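Local coordinates for protein Dye type peroxidase A (Streptomyces lividans 1326, PDB 6GZW) that probably uses its haem to reduce hydrogen peroxide while oxidising dyes and other substrates, as a dye-decolourising peroxidase, at residues Lys17-Thr23 / Ile199-Glu203; Lys119-Gly124 / Arg156-Asn160; Asn283-Thr289 / Leu340-Leu346. All coordinates share one frame; numbering follows the deposited sequence.

Contact 1 of 3, residues Lys17-Thr23 / Ile199-Glu203; sequences KHQPGIT and IFVPE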
loop_
_atom_site.group_PDB
_atom_site.type_symbol
_atom_site.label_atom_id
_atom_site.label_comp_id
_atom_site.label_asym_id
_atom_site.label_seq_id
_atom_site.Cartn_x
_atom_site.Cartn_y
_atom_site.Cartn_z
ATOM N N LYS A 17 -15.540 20.901 15.250
ATOM C CA LYS A 17 -15.330 22.223 14.668
ATOM C C LYS A 17 -14.545 22.131 13.340
ATOM O O LYS A 17 -14.888 22.798 12.366
ATOM C CB LYS A 17 -14.606 23.111 15.686
ATOM C CG LYS A 17 -14.292 24.520 15.226
ATOM C CD LYS A 17 -13.479 25.210 16.318
ATOM C CE LYS A 17 -13.342 26.704 16.105
ATOM N NZ LYS A 17 -12.675 27.330 17.296
ATOM N N HIS A 18 -13.504 21.301 13.322
ATOM C CA HIS A 18 -12.670 21.062 12.139
ATOM C C HIS A 18 -12.931 19.657 11.606
ATOM O O HIS A 18 -13.269 18.761 12.374
ATOM C CB HIS A 18 -11.185 21.186 12.507
ATOM C CG HIS A 18 -10.845 22.471 13.195
ATOM N ND1 HIS A 18 -11.078 23.702 12.615
ATOM C CD2 HIS A 18 -10.338 22.722 14.424
ATOM C CE1 HIS A 18 -10.701 24.655 13.453
ATOM N NE2 HIS A 18 -10.260 24.089 14.560
ATOM N N GLN A 19 -12.780 19.484 10.296
ATOM C CA GLN A 19 -12.808 18.126 9.719
ATOM C C GLN A 19 -11.606 17.340 10.199
ATOM O O GLN A 19 -10.520 17.929 10.391
ATOM C CB GLN A 19 -12.805 18.181 8.209
ATOM C CG GLN A 19 -14.136 18.562 7.570
ATOM C CD GLN A 19 -14.108 18.328 6.071
ATOM O OE1 GLN A 19 -14.094 17.160 5.627
ATOM N NE2 GLN A 19 -14.121 19.389 5.288
ATOM N N PRO A 20 -11.771 16.011 10.370
ATOM C CA PRO A 20 -10.639 15.119 10.639
ATOM C C PRO A 20 -9.677 15.043 9.430
ATOM O O PRO A 20 -10.017 15.453 8.321
ATOM C CB PRO A 20 -11.327 13.766 10.872
ATOM C CG PRO A 20 -12.478 13.818 9.954
ATOM C CD PRO A 20 -12.988 15.234 10.024
ATOM N N GLY A 21 -8.453 14.593 9.668
ATOM C CA GLY A 21 -7.451 14.472 8.613
ATOM C C GLY A 21 -6.555 15.683 8.383
ATOM O O GLY A 21 -5.898 15.767 7.348
ATOM N N ILE A 22 -6.565 16.635 9.325
ATOM C CA ILE A 22 -5.757 17.827 9.249
ATOM C C ILE A 22 -4.744 17.786 10.377
ATOM O O ILE A 22 -3.525 17.814 10.122
ATOM C CB ILE A 22 -6.618 19.107 9.277
ATOM C CG1 ILE A 22 -7.657 19.071 8.152
ATOM C CG2 ILE A 22 -5.747 20.355 9.109
ATOM C CD1 ILE A 22 -8.652 20.213 8.179
ATOM N N THR A 23 -5.231 17.746 11.615
ATOM C CA THR A 23 -4.374 17.628 12.816
ATOM C C THR A 23 -4.245 16.210 13.324
ATOM O O THR A 23 -3.427 15.936 14.181
ATOM C CB THR A 23 -4.924 18.487 13.995
ATOM O OG1 THR A 23 -6.271 18.112 14.320
ATOM C CG2 THR A 23 -4.853 19.932 13.640
ATOM N N ILE A 199 -3.353 28.004 10.224
ATOM C CA ILE A 199 -3.897 26.806 9.609
ATOM C C ILE A 199 -5.396 26.903 9.288
ATOM O O ILE A 199 -5.816 26.332 8.293
ATOM C CB ILE A 199 -3.590 25.599 10.515
ATOM C CG1 ILE A 199 -2.072 25.489 10.811
ATOM C CG2 ILE A 199 -4.102 24.282 9.913
ATOM C CD1 ILE A 199 -1.190 25.596 9.592
ATOM N N PHE A 200 -6.191 27.633 10.079
ATOM C CA PHE A 200 -7.652 27.625 9.890
ATOM C C PHE A 200 -8.244 28.992 9.594
ATOM O O PHE A 200 -7.800 30.022 10.137
ATOM C CB PHE A 200 -8.341 27.060 11.126
ATOM C CG PHE A 200 -8.060 25.600 11.370
ATOM C CD1 PHE A 200 -8.535 24.625 10.499
ATOM C CD2 PHE A 200 -7.369 25.186 12.508
ATOM C CE1 PHE A 200 -8.279 23.270 10.733
ATOM C CE2 PHE A 200 -7.109 23.847 12.743
ATOM C CZ PHE A 200 -7.576 22.881 11.864
ATOM N N VAL A 201 -9.257 28.986 8.733
ATOM C CA VAL A 201 -10.061 30.162 8.456
ATOM C C VAL A 201 -10.803 30.449 9.766
ATOM O O VAL A 201 -11.281 29.519 10.412
ATOM C CB VAL A 201 -11.061 29.907 7.295
ATOM C CG1 VAL A 201 -12.006 31.096 7.072
ATOM C CG2 VAL A 201 -10.334 29.648 5.985
ATOM N N PRO A 202 -10.856 31.729 10.205
ATOM C CA PRO A 202 -11.490 32.041 11.497
ATOM C C PRO A 202 -13.013 31.774 11.560
ATOM O O PRO A 202 -13.655 31.633 10.513
ATOM C CB PRO A 202 -11.194 33.545 11.704
ATOM C CG PRO A 202 -10.656 34.058 10.433
ATOM C CD PRO A 202 -10.228 32.903 9.577
ATOM N N GLU A 203 -13.553 31.685 12.782
ATOM C CA GLU A 203 -14.999 31.496 13.003
ATOM C C GLU A 203 -15.818 32.595 12.355
ATOM O O GLU A 203 -16.903 32.312 11.850
ATOM C CB GLU A 203 -15.351 31.444 14.495
ATOM C CG GLU A 203 -14.954 30.162 15.202
ATOM C CD GLU A 203 -15.299 30.172 16.680
ATOM O OE1 GLU A 203 -14.508 29.630 17.476
ATOM O OE2 GLU A 203 -16.357 30.721 17.050
#
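A face-to-face aromatic stack of His-18 on Phe-200 joins two loops of the dye-decolourising peroxidase fold: the one leading into strand 29-37 of the N-terminal half, and the one that follows helix 195-199 in the C-terminal half. The ring centroids lie 3.5 Å apart with the planes only 10° from parallel, so the overlap is nearly complete; CE1 of His-18 sits over the centre of the phenyl ring. Both side chains place CG beside their own backbone N (chi1 -53° for His-18, -67° for Phe-200), which turns the two rings toward each other. ND1 of His-18 is also hydrogen-bonded to the carbonyl O of Asn-217, which should help fix the rotation of the imidazole over the phenyl.

The far face of Phe-200 is filled by CG2 of Ile-199, which lies over the ring centre and sandwiches it against the histidine. At the phenyl edge, CD1 of Ile-22 meets CE1 of Phe-200 at 4.0 Å, and CG2 of Thr-23 approaches CZ. Toward the surface the extended chains of Lys-17 and Glu-203 meet at about a right angle in a salt bridge: Lys-17 NZ reaches Glu-203 OE1 at 2.9 Å, on the anti side of the carboxylate.

Contact 2 of 3, residues Lys119-Gly124 / Arg156-Asn160; sequences KNRSNG and RWQMN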
loop_
_atom_site.group_PDB
_atom_site.type_symbol
_atom_site.label_atom_id
_atom_site.label_comp_id
_atom_site.label_asym_id
_atom_site.label_seq_id
_atom_site.Cartn_x
_atom_site.Cartn_y
_atom_site.Cartn_z
ATOM N N LYS A 119 -1.954 17.284 -16.215
ATOM C CA LYS A 119 -3.255 17.965 -16.100
ATOM C C LYS A 119 -4.404 17.000 -15.736
ATOM O O LYS A 119 -5.292 17.351 -14.948
ATOM C CB LYS A 119 -3.602 18.746 -17.374
ATOM C CG LYS A 119 -2.702 19.945 -17.607
ATOM C CD LYS A 119 -3.149 20.707 -18.840
ATOM C CE LYS A 119 -2.170 21.797 -19.222
ATOM N NZ LYS A 119 -2.622 22.472 -20.466
ATOM N N ASN A 120 -4.340 15.783 -16.254
ATOM C CA ASN A 120 -5.386 14.792 -16.022
ATOM C C ASN A 120 -5.423 14.173 -14.640
ATOM O O ASN A 120 -6.449 13.622 -14.253
ATOM C CB ASN A 120 -5.298 13.671 -17.072
ATOM C CG ASN A 120 -5.577 14.184 -18.464
ATOM O OD1 ASN A 120 -6.482 14.994 -18.653
ATOM N ND2 ASN A 120 -4.768 13.766 -19.428
ATOM N N ARG A 121 -4.307 14.253 -13.912
ATOM C CA ARG A 121 -4.201 13.771 -12.547
ATOM C C ARG A 121 -4.033 14.938 -11.582
ATOM O O ARG A 121 -3.555 14.766 -10.459
ATOM C CB ARG A 121 -3.018 12.781 -12.448
ATOM C CG ARG A 121 -3.097 11.601 -13.430
ATOM C CD ARG A 121 -2.043 10.549 -13.081
ATOM N NE ARG A 121 -2.623 9.699 -12.056
ATOM C CZ ARG A 121 -1.978 8.975 -11.140
ATOM N NH1 ARG A 121 -0.647 8.925 -11.062
ATOM N NH2 ARG A 121 -2.711 8.250 -10.307
ATOM N N SER A 122 -4.468 16.122 -12.020
ATOM C CA SER A 122 -4.412 17.345 -11.217
ATOM C C SER A 122 -5.815 17.937 -11.075
ATOM O O SER A 122 -6.688 17.666 -11.901
ATOM C CB SER A 122 -3.479 18.361 -11.872
ATOM O OG SER A 122 -2.130 17.870 -11.872
ATOM N N ASN A 123 -6.000 18.735 -10.023
ATOM C CA ASN A 123 -7.232 19.540 -9.827
ATOM C C ASN A 123 -8.454 18.647 -9.692
ATOM O O ASN A 123 -8.340 17.551 -9.159
ATOM C CB ASN A 123 -7.332 20.593 -10.944
ATOM C CG ASN A 123 -6.033 21.339 -11.120
ATOM O OD1 ASN A 123 -5.389 21.308 -12.196
ATOM N ND2 ASN A 123 -5.596 21.960 -10.047
ATOM N N GLY A 124 -9.624 19.113 -10.137
ATOM C CA GLY A 124 -10.872 18.370 -9.946
ATOM C C GLY A 124 -11.901 19.201 -9.237
ATOM O O GLY A 124 -11.565 20.115 -8.492
ATOM N N ARG A 156 -11.918 11.350 -11.300
ATOM C CA ARG A 156 -10.979 12.055 -12.161
ATOM C C ARG A 156 -9.568 11.467 -12.013
ATOM O O ARG A 156 -8.888 11.202 -12.991
ATOM C CB ARG A 156 -10.976 13.553 -11.803
ATOM C CG ARG A 156 -10.056 14.387 -12.671
ATOM C CD ARG A 156 -9.999 15.842 -12.220
ATOM N NE ARG A 156 -9.038 16.540 -13.062
ATOM C CZ ARG A 156 -9.259 16.962 -14.298
ATOM N NH1 ARG A 156 -10.473 16.861 -14.841
ATOM N NH2 ARG A 156 -8.269 17.507 -14.986
ATOM N N TRP A 157 -9.142 11.301 -10.775
ATOM C CA TRP A 157 -7.831 10.707 -10.467
ATOM C C TRP A 157 -7.828 10.109 -9.075
ATOM O O TRP A 157 -8.654 10.444 -8.233
ATOM C CB TRP A 157 -6.655 11.683 -10.655
ATOM C CG TRP A 157 -6.658 12.949 -9.865
ATOM C CD1 TRP A 157 -7.017 14.165 -10.310
ATOM C CD2 TRP A 157 -6.224 13.131 -8.501
ATOM N NE1 TRP A 157 -6.852 15.112 -9.318
ATOM C CE2 TRP A 157 -6.359 14.500 -8.196
ATOM C CE3 TRP A 157 -5.737 12.279 -7.515
ATOM C CZ2 TRP A 157 -6.046 15.020 -6.945
ATOM C CZ3 TRP A 157 -5.424 12.789 -6.275
ATOM C CH2 TRP A 157 -5.587 14.159 -5.998
ATOM N N GLN A 158 -6.927 9.171 -8.853
ATOM C CA GLN A 158 -6.850 8.515 -7.548
ATOM C C GLN A 158 -5.446 8.009 -7.331
ATOM O O GLN A 158 -4.825 7.430 -8.274
ATOM C CB GLN A 158 -7.879 7.387 -7.439
ATOM C CG GLN A 158 -8.059 6.827 -6.018
ATOM C CD GLN A 158 -7.155 5.654 -5.733
ATOM O OE1 GLN A 158 -7.211 4.670 -6.437
ATOM N NE2 GLN A 158 -6.373 5.729 -4.668
ATOM N N MET A 159 -4.917 8.309 -6.139
ATOM C CA MET A 159 -3.529 7.955 -5.746
ATOM C C MET A 159 -3.528 7.185 -4.426
ATOM O O MET A 159 -4.232 7.550 -3.479
ATOM C CB MET A 159 -2.660 9.227 -5.640
ATOM C CG MET A 159 -2.571 9.973 -6.953
ATOM S SD MET A 159 -1.676 11.525 -6.819
ATOM C CE MET A 159 -2.211 12.244 -8.366
ATOM N N ASN A 160 -2.669 6.170 -4.320
ATOM C CA ASN A 160 -2.455 5.440 -3.091
ATOM C C ASN A 160 -1.189 5.900 -2.401
ATOM O O ASN A 160 -0.195 6.173 -3.057
ATOM C CB ASN A 160 -2.219 3.960 -3.361
ATOM C CG ASN A 160 -3.393 3.278 -4.029
ATOM O OD1 ASN A 160 -4.571 3.673 -3.846
ATOM N ND2 ASN A 160 -3.076 2.207 -4.804
HETATM O O HOH W 1 -5.368 8.501 -11.374
#
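Lys-119 meets Arg-156 through its backbone, its carbonyl O taking a hydrogen bond from NH2 of Arg-156 at 3.0 Å. The same oxygen accepts from Ser-122 N on the opposite face of its plane, closing the turn. Asn-120 brings its carbonyl O near CG of Arg-156 and CD1 of Trp-157.

At Arg-121 the backbone lies over one face of the Trp-157 indole, its carbonyl C 3.3 Å from Trp-157 CD1. CE of Met-159 packs over the same face toward the rim and touches Arg-121 O at 3.5 Å. The arginine chain bends at chi3 (85°), bringing its guanidinium alongside the strand; there a water in its plane accepts from Arg-121 NH2 and from Gln-158 N, bridging side chain to backbone.

Ser-122 O receives the straighter bond from Arg-156, NE to O 2.9 Å at 159°, so that the guanidinium, carried on a chain extended from CG to NE, clasps two carbonyls of the turn with neighbouring nitrogens. Asn-123 O takes the indole N-H of Trp-157, NE1 to O 2.9 Å, from somewhat out of the ring plane. Gly-124 CA then closes against Arg-156 CD at 3.5 Å.

Arg-156 and Trp-157 form a classic beta bulge opposite Ala-34 of strand 29-37, and NH1 of Arg-156 goes on to a salt bridge with Asp-36. The turn lies just ahead of strand 126-132 and pairs at Asn-123 with Ser-355 of strand 350-360, while Gln-158 and Asn-160 reach His-307 of the second subunit from strand 153-162, the outermost within this chain.

Contact 3 of 3, residues Asn283-Thr289 / Leu340-Leu346; sequences NAHARIT and LDRGDAL. With HEM (protoporphyrin IX containing Fe), chain C.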
loop_
_atom_site.group_PDB
_atom_site.type_symbol
_atom_site.label_atom_id
_atom_site.label_comp_id
_atom_site.label_asym_id
_atom_site.label_seq_id
_atom_site.Cartn_x
_atom_site.Cartn_y
_atom_site.Cartn_z
ATOM N N ASN A 283 21.253 27.296 0.716
ATOM C CA ASN A 283 20.140 26.772 -0.089
ATOM C C ASN A 283 19.591 25.468 0.486
ATOM O O ASN A 283 18.893 24.751 -0.238
ATOM C CB ASN A 283 20.563 26.566 -1.548
ATOM C CG ASN A 283 21.710 25.557 -1.710
ATOM O OD1 ASN A 283 22.344 25.143 -0.737
ATOM N ND2 ASN A 283 21.958 25.136 -2.955
ATOM N N ALA A 284 19.881 25.158 1.756
ATOM C CA ALA A 284 19.370 23.923 2.377
ATOM C C ALA A 284 17.860 24.013 2.530
ATOM O O ALA A 284 17.335 25.005 2.996
ATOM C CB ALA A 284 20.003 23.687 3.729
ATOM N N HIS A 285 17.160 22.933 2.198
ATOM C CA HIS A 285 15.687 22.894 2.269
ATOM C C HIS A 285 15.116 23.297 3.632
ATOM O O HIS A 285 14.174 24.096 3.715
ATOM C CB HIS A 285 15.254 21.476 1.913
ATOM C CG HIS A 285 13.778 21.298 1.859
ATOM N ND1 HIS A 285 13.023 21.695 0.779
ATOM C CD2 HIS A 285 12.928 20.777 2.764
ATOM C CE1 HIS A 285 11.751 21.404 1.018
ATOM N NE2 HIS A 285 11.672 20.849 2.221
ATOM N N ALA A 286 15.680 22.740 4.687
ATOM C CA ALA A 286 15.206 23.023 6.051
ATOM C C ALA A 286 15.661 24.381 6.603
ATOM O O ALA A 286 15.240 24.770 7.719
ATOM C CB ALA A 286 15.548 21.882 7.013
ATOM N N ARG A 287 16.485 25.107 5.848
ATOM C CA ARG A 287 16.676 26.539 6.105
ATOM C C ARG A 287 15.613 27.365 5.386
ATOM O O ARG A 287 14.849 28.105 5.999
ATOM C CB ARG A 287 18.065 27.004 5.639
ATOM C CG ARG A 287 18.285 28.512 5.749
ATOM C CD ARG A 287 19.532 28.938 4.979
ATOM N NE ARG A 287 20.742 28.587 5.701
ATOM C CZ ARG A 287 21.338 29.345 6.618
ATOM N NH1 ARG A 287 20.837 30.511 6.993
ATOM N NH2 ARG A 287 22.436 28.897 7.225
ATOM N N ILE A 288 15.564 27.216 4.069
ATOM C CA ILE A 288 14.794 28.140 3.243
ATOM C C ILE A 288 13.258 27.984 3.311
ATOM O O ILE A 288 12.529 28.882 2.898
ATOM C CB ILE A 288 15.314 28.189 1.799
ATOM C CG1 ILE A 288 15.006 26.900 1.046
ATOM C CG2 ILE A 288 16.821 28.530 1.788
ATOM C CD1 ILE A 288 15.425 26.954 -0.406
ATOM N N THR A 289 12.788 26.862 3.850
ATOM C CA THR A 289 11.344 26.652 4.038
ATOM C C THR A 289 10.777 27.205 5.371
ATOM O O THR A 289 9.556 27.250 5.551
ATOM C CB THR A 289 11.025 25.139 4.020
ATOM O OG1 THR A 289 11.870 24.516 4.983
ATOM C CG2 THR A 289 11.243 24.540 2.661
ATOM N N LEU A 340 11.384 27.847 -3.259
ATOM C CA LEU A 340 12.043 26.551 -3.515
ATOM C C LEU A 340 12.343 26.285 -4.986
ATOM O O LEU A 340 13.341 25.604 -5.327
ATOM C CB LEU A 340 11.199 25.391 -2.981
ATOM C CG LEU A 340 10.760 25.404 -1.523
ATOM C CD1 LEU A 340 10.137 24.069 -1.179
ATOM C CD2 LEU A 340 11.895 25.755 -0.575
ATOM N N ASP A 341 11.456 26.791 -5.839
ATOM C CA ASP A 341 11.370 26.437 -7.263
ATOM C C ASP A 341 12.748 26.215 -7.906
ATOM O O ASP A 341 13.081 25.089 -8.322
ATOM C CB ASP A 341 10.537 27.508 -7.984
ATOM C CG ASP A 341 10.362 27.229 -9.446
ATOM O OD1 ASP A 341 9.991 26.097 -9.788
ATOM O OD2 ASP A 341 10.584 28.148 -10.267
ATOM N N ARG A 342 13.559 27.279 -7.920
ATOM C CA ARG A 342 14.978 27.219 -8.324
ATOM C C ARG A 342 15.976 27.327 -7.159
ATOM O O ARG A 342 17.134 26.882 -7.292
ATOM C CB ARG A 342 15.277 28.359 -9.326
ATOM C CG ARG A 342 14.524 28.260 -10.652
ATOM C CD ARG A 342 15.129 29.163 -11.728
ATOM N NE ARG A 342 14.786 30.581 -11.581
ATOM C CZ ARG A 342 13.857 31.255 -12.282
ATOM N NH1 ARG A 342 13.101 30.679 -13.230
ATOM N NH2 ARG A 342 13.676 32.562 -12.025
ATOM N N GLY A 343 15.570 27.960 -6.057
ATOM C CA GLY A 343 16.465 28.193 -4.933
ATOM C C GLY A 343 16.840 27.012 -4.049
ATOM O O GLY A 343 17.859 27.056 -3.375
ATOM N N ASP A 344 16.042 25.948 -4.044
ATOM C CA ASP A 344 16.208 24.864 -3.078
ATOM C C ASP A 344 17.200 23.833 -3.614
ATOM O O ASP A 344 17.070 23.371 -4.742
ATOM C CB ASP A 344 14.833 24.212 -2.877
ATOM C CG ASP A 344 14.803 23.197 -1.766
ATOM O OD1 ASP A 344 15.837 22.899 -1.121
ATOM O OD2 ASP A 344 13.683 22.688 -1.517
ATOM N N ALA A 345 18.199 23.467 -2.813
ATOM C CA ALA A 345 19.085 22.354 -3.171
ATOM C C ALA A 345 18.296 21.082 -3.488
ATOM O O ALA A 345 18.711 20.304 -4.351
ATOM C CB ALA A 345 20.085 22.085 -2.071
ATOM N N LEU A 346 17.154 20.891 -2.824
ATOM C CA LEU A 346 16.362 19.654 -3.028
ATOM C C LEU A 346 15.723 19.574 -4.410
ATOM O O LEU A 346 15.422 18.477 -4.877
ATOM C CB LEU A 346 15.283 19.552 -1.964
ATOM C CG LEU A 346 14.344 18.342 -1.993
ATOM C CD1 LEU A 346 15.147 17.086 -1.769
ATOM C CD2 LEU A 346 13.202 18.490 -0.995
HETATM C CHA HEM C . 10.920 20.522 6.232
HETATM C CHB HEM C . 11.746 16.991 3.026
HETATM C CHC HEM C . 8.826 19.258 -0.125
HETATM C CHD HEM C . 8.013 22.757 3.076
HETATM C C1A HEM C . 11.396 19.379 5.643
HETATM C C2A HEM C . 12.338 18.493 6.243
HETATM C C3A HEM C . 12.563 17.512 5.333
HETATM C C4A HEM C . 11.770 17.791 4.172
HETATM C CMA HEM C . 13.454 16.302 5.479
HETATM C CAA HEM C . 12.983 18.619 7.617
HETATM C CBA HEM C . 12.263 17.960 8.783
HETATM C CGA HEM C . 10.982 18.655 9.101
HETATM O O1A HEM C . 10.933 19.689 9.820
HETATM O O2A HEM C . 9.900 18.212 8.619
HETATM C C1B HEM C . 10.989 17.298 1.881
HETATM C C2B HEM C . 10.904 16.464 0.728
HETATM C C3B HEM C . 10.098 17.072 -0.181
HETATM C C4B HEM C . 9.658 18.343 0.473
HETATM C CMB HEM C . 11.629 15.166 0.538
HETATM C CAB HEM C . 9.616 16.591 -1.494
HETATM C CBB HEM C . 9.506 15.316 -1.825
HETATM C C1C HEM C . 8.381 20.434 0.439
HETATM C C2C HEM C . 7.522 21.362 -0.204
HETATM C C3C HEM C . 7.303 22.377 0.711
HETATM C C4C HEM C . 8.009 22.026 1.918
HETATM C CMC HEM C . 6.981 21.301 -1.599
HETATM C CAC HEM C . 6.540 23.640 0.569
HETATM C CBC HEM C . 6.235 24.287 -0.567
HETATM C C1D HEM C . 8.722 22.343 4.212
HETATM C C2D HEM C . 8.635 23.133 5.454
HETATM C C3D HEM C . 9.444 22.522 6.341
HETATM C C4D HEM C . 10.014 21.352 5.611
HETATM C CMD HEM C . 7.775 24.368 5.705
HETATM C CAD HEM C . 9.693 22.970 7.772
HETATM C CBD HEM C . 10.771 24.056 7.860
HETATM C CGD HEM C . 10.935 24.519 9.274
HETATM O O1D HEM C . 11.824 24.014 10.015
HETATM O O2D HEM C . 10.162 25.394 9.715
HETATM N NA HEM C . 11.128 18.997 4.337
HETATM N NB HEM C . 10.259 18.399 1.666
HETATM N NC HEM C . 8.714 20.867 1.678
HETATM N ND HEM C . 9.620 21.348 4.311
HETATM FE FE HEM C . 9.956 19.939 3.027
HETATM O O HOH W 2 8.370 18.930 3.659
#
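His-285 holds the haem iron with one ring nitrogen and Asp-344 with the other. NE2 of His-285 is 2.1 Å from the iron; ND1 donates to Asp-344 OD2 at 2.6 Å, a nearly straight bond that lies in the imidazole plane and meets the carboxylate on its syn side. Ring and carboxylate are turned only 18° from each other. With CG of His-285 anti to the backbone N (chi1 -176°), the imidazole leaves its short helix toward the porphyrin. Gripped in its own plane by the aspartate on one side and the iron on the other, the ring has its rotation about the CB-CG bond fixed.

The carboxylate is itself steadied: Asp-344 OD1 takes the backbone N-H of Leu-346 from above the carboxylate plane, an Asx turn. The histidine ring is clamped on both faces, by CD2 of Leu-346 in a CH-pi contact 3.9 Å from the centroid and by CG2 of Thr-289 on the opposite side. Thr-289 has OG1 between its backbone N and carbonyl carbon (chi1 53°), from where the hydroxyl donates to His-285 O at 2.7 Å and leaves CG2 facing the ring.

Leu-340 divides its branches, CD1 going to the porphyrin and His-285 CE1, CD2 to Thr-289 CG2 and Ile-288 CG1. CD1 of Ile-288 presses on Asp-344 CA at 3.5 Å. Farther from the haem, Ala-345 N donates to Asn-283 O at 3.0 Å, tying the two backbones together.

A water completes the iron's coordination across the porphyrin. Proximal histidine, hydrogen-bonded aspartate and ferric haem together make the proximal haem site familiar from haem peroxidases.

Overall arrangement
Along the chain, contact 2 is nested inside the loop closed by contact 1, and contact 3 opens only after both have closed. Their centres lie 24 to 28 Å apart and none touches another. One antiparallel sheet relates them: segment 156-160 belongs to strand 153-162, its outermost strand within this chain at one end, the loops of contact 1 lead into strands 29-37 and 219-228, and segment 340-346 precedes strand 350-360. Contact 3 forms the proximal haem site in the C-terminal half, contact 1 ties the two halves of the Dyp-type fold together with Ile-199 about 10 Å from the haem by its side chain, and contact 2, in the N-terminal half, lies beside the strand that meets the second subunit.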